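Local coordinates for putative type VI secretion protein (Escherichia coli, PDB 6SK0) that probably forms the trimeric spike at the tip of the type VI secretion system, puncturing target membranes and carrying a phospholipase effector, at residues 579-582 and 583-587. Residues are numbered along the deposited sequence; the frame is centred on the assembly and turned at random.
Sequences EAIR and QLEQA
Gln-583 lies one helical turn after Glu-579, and its side chain crosses that of Glu-579 at a slant. Its CB lies 3.5 Å from Ala-580 O. With chi1 at -70°, CG points back toward the preceding turn and comes 3.4 Å from the backbone O of Glu-579, the same atom that accepts the Gln-583 N-H. A bend at chi2 then carries CD to within 3.6 Å of Glu-579 OE2. At the tip, the modelled OE1 lies only 2.8 Å from that OE2; both are acceptors as built, which makes the close approach doubtful, and the amide and carboxylate planes are turned 37° apart. The other carboxylate oxygen, Glu-579 OE1, is held by a salt bridge from Arg-582: NE (2.7 Å) and NH2 both donate to it, side-on and in the guanidinium plane, arriving from the same face of the carboxylate.

These residues belong to the first turns of helix 578-600, which with helix 608-618 forms a helical excursion between the paired strands 559-563 and 626-629 of the beta-strand-rich trimeric spike, and i to i+4 backbone bonds link the two segments throughout. One side of the helix packs against both neighbouring subunits of the trimer: Gln-583 packs on Gly-647 of the second subunit and Ser-638 of the third, while Leu-584 meets Arg-643 and Val-637 of the same two neighbours. On another side of the helix, the side chain of Glu-585 passes across that of Ile-581, its carboxylate reaching the CG2 methyl, with Glu-585 OE2 3.6 Å from Ile-581 CG2, and Ile-581 itself leans on the loop residues Thr-619 and Asp-620.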
ATOM      1  N   GLU A 579     -16.653  11.086  10.032  1.00 45.58           N
ATOM      2  CA  GLU A 579     -16.264   9.684   9.980  1.00 45.58           C
ATOM      3  C   GLU A 579     -14.864   9.522   9.398  1.00 45.58           C
ATOM      4  O   GLU A 579     -14.071   8.709   9.886  1.00 45.58           O
ATOM      5  CB  GLU A 579     -17.286   8.882   9.181  1.00 45.58           C
ATOM      6  CG  GLU A 579     -17.058   7.379   9.210  1.00 45.58           C
ATOM      7  CD  GLU A 579     -16.633   6.850  10.576  1.00 45.58           C
ATOM      8  OE1 GLU A 579     -17.316   7.142  11.579  1.00 45.58           O
ATOM      9  OE2 GLU A 579     -15.618   6.133  10.644  1.00 45.58           O
ATOM     10  N   ALA A 580     -14.534  10.301   8.370  1.00 43.39           N
ATOM     11  CA  ALA A 580     -13.181  10.272   7.834  1.00 43.39           C
ATOM     12  C   ALA A 580     -12.168  10.723   8.879  1.00 43.39           C
ATOM     13  O   ALA A 580     -11.067  10.169   8.968  1.00 43.39           O
ATOM     14  CB  ALA A 580     -13.093  11.141   6.583  1.00 43.39           C
ATOM     15  N   ILE A 581     -12.528  11.719   9.685  1.00 44.06           N
ATOM     16  CA  ILE A 581     -11.627  12.185  10.730  1.00 44.06           C
ATOM     17  C   ILE A 581     -11.455  11.116  11.799  1.00 44.06           C
ATOM     18  O   ILE A 581     -10.354  10.911  12.314  1.00 44.06           O
ATOM     19  CB  ILE A 581     -12.132  13.511  11.323  1.00 44.06           C
ATOM     20  CG1 ILE A 581     -11.825  14.665  10.372  1.00 44.06           C
ATOM     21  CG2 ILE A 581     -11.500  13.771  12.676  1.00 44.06           C
ATOM     22  CD1 ILE A 581     -12.484  15.950  10.766  1.00 44.06           C
ATOM     23  N   ARG A 582     -12.536  10.424  12.152  1.00 45.41           N
ATOM     24  CA  ARG A 582     -12.420   9.308  13.078  1.00 45.41           C
ATOM     25  C   ARG A 582     -11.470   8.252  12.537  1.00 45.41           C
ATOM     26  O   ARG A 582     -10.647   7.714  13.281  1.00 45.41           O
ATOM     27  CB  ARG A 582     -13.791   8.703  13.356  1.00 45.41           C
ATOM     28  CG  ARG A 582     -14.564   9.409  14.442  1.00 45.41           C
ATOM     29  CD  ARG A 582     -15.829   8.658  14.807  1.00 45.41           C
ATOM     30  NE  ARG A 582     -16.832   8.732  13.751  1.00 45.41           N
ATOM     31  CZ  ARG A 582     -17.630   9.774  13.550  1.00 45.41           C
ATOM     32  NH1 ARG A 582     -17.544  10.840  14.333  1.00 45.41           N
ATOM     33  NH2 ARG A 582     -18.511   9.752  12.563  1.00 45.41           N
ATOM     34  N   GLN A 583     -11.557   7.961  11.239  1.00 42.59           N
ATOM     35  CA  GLN A 583     -10.634   7.005  10.639  1.00 42.59           C
ATOM     36  C   GLN A 583      -9.195   7.495  10.717  1.00 42.59           C
ATOM     37  O   GLN A 583      -8.290   6.727  11.058  1.00 42.59           O
ATOM     38  CB  GLN A 583     -11.025   6.725   9.190  1.00 42.59           C
ATOM     39  CG  GLN A 583     -12.307   5.941   9.034  1.00 42.59           C
ATOM     40  CD  GLN A 583     -12.363   4.739   9.947  1.00 42.59           C
ATOM     41  OE1 GLN A 583     -13.284   4.585  10.741  1.00 42.59           O
ATOM     42  NE2 GLN A 583     -11.373   3.884   9.841  1.00 42.59           N
ATOM     43  N   LEU A 584      -8.965   8.769  10.402  1.00 42.12           N
ATOM     44  CA  LEU A 584      -7.612   9.313  10.468  1.00 42.12           C
ATOM     45  C   LEU A 584      -7.054   9.235  11.883  1.00 42.12           C
ATOM     46  O   LEU A 584      -5.902   8.836  12.085  1.00 42.12           O
ATOM     47  CB  LEU A 584      -7.594  10.756   9.969  1.00 42.12           C
ATOM     48  CG  LEU A 584      -7.899  10.995   8.493  1.00 42.12           C
ATOM     49  CD1 LEU A 584      -8.179  12.458   8.255  1.00 42.12           C
ATOM     50  CD2 LEU A 584      -6.769  10.503   7.605  1.00 42.12           C
ATOM     51  N   GLU A 585      -7.865   9.597  12.875  1.00 44.04           N
ATOM     52  CA  GLU A 585      -7.411   9.560  14.258  1.00 44.04           C
ATOM     53  C   GLU A 585      -7.157   8.136  14.718  1.00 44.04           C
ATOM     54  O   GLU A 585      -6.190   7.877  15.435  1.00 44.04           O
ATOM     55  CB  GLU A 585      -8.432  10.233  15.166  1.00 44.04           C
ATOM     56  CG  GLU A 585      -8.568  11.708  14.920  1.00 44.04           C
ATOM     57  CD  GLU A 585      -9.853  12.262  15.476  1.00 44.04           C
ATOM     58  OE1 GLU A 585      -9.833  13.398  15.991  1.00 44.04           O
ATOM     59  OE2 GLU A 585     -10.885  11.561  15.401  1.00 44.04           O
ATOM     60  N   GLN A 586      -8.014   7.202  14.316  1.00 43.91           N
ATOM     61  CA  GLN A 586      -7.822   5.812  14.692  1.00 43.91           C
ATOM     62  C   GLN A 586      -6.530   5.266  14.102  1.00 43.91           C
ATOM     63  O   GLN A 586      -5.741   4.618  14.798  1.00 43.91           O
ATOM     64  CB  GLN A 586      -9.024   4.990  14.240  1.00 43.91           C
ATOM     65  CG  GLN A 586      -9.009   3.569  14.724  1.00 43.91           C
ATOM     66  CD  GLN A 586     -10.282   2.826  14.391  1.00 43.91           C
ATOM     67  OE1 GLN A 586     -11.010   3.195  13.477  1.00 43.91           O
ATOM     68  NE2 GLN A 586     -10.550   1.763  15.132  1.00 43.91           N
ATOM     69  N   ALA A 587      -6.288   5.543  12.821  1.00 41.72           N
ATOM     70  CA  ALA A 587      -5.053   5.100  12.192  1.00 41.72           C
ATOM     71  C   ALA A 587      -3.841   5.711  12.875  1.00 41.72           C
ATOM     72  O   ALA A 587      -2.848   5.019  13.126  1.00 41.72           O
ATOM     73  CB  ALA A 587      -5.061   5.451  10.707  1.00 41.72           C
TER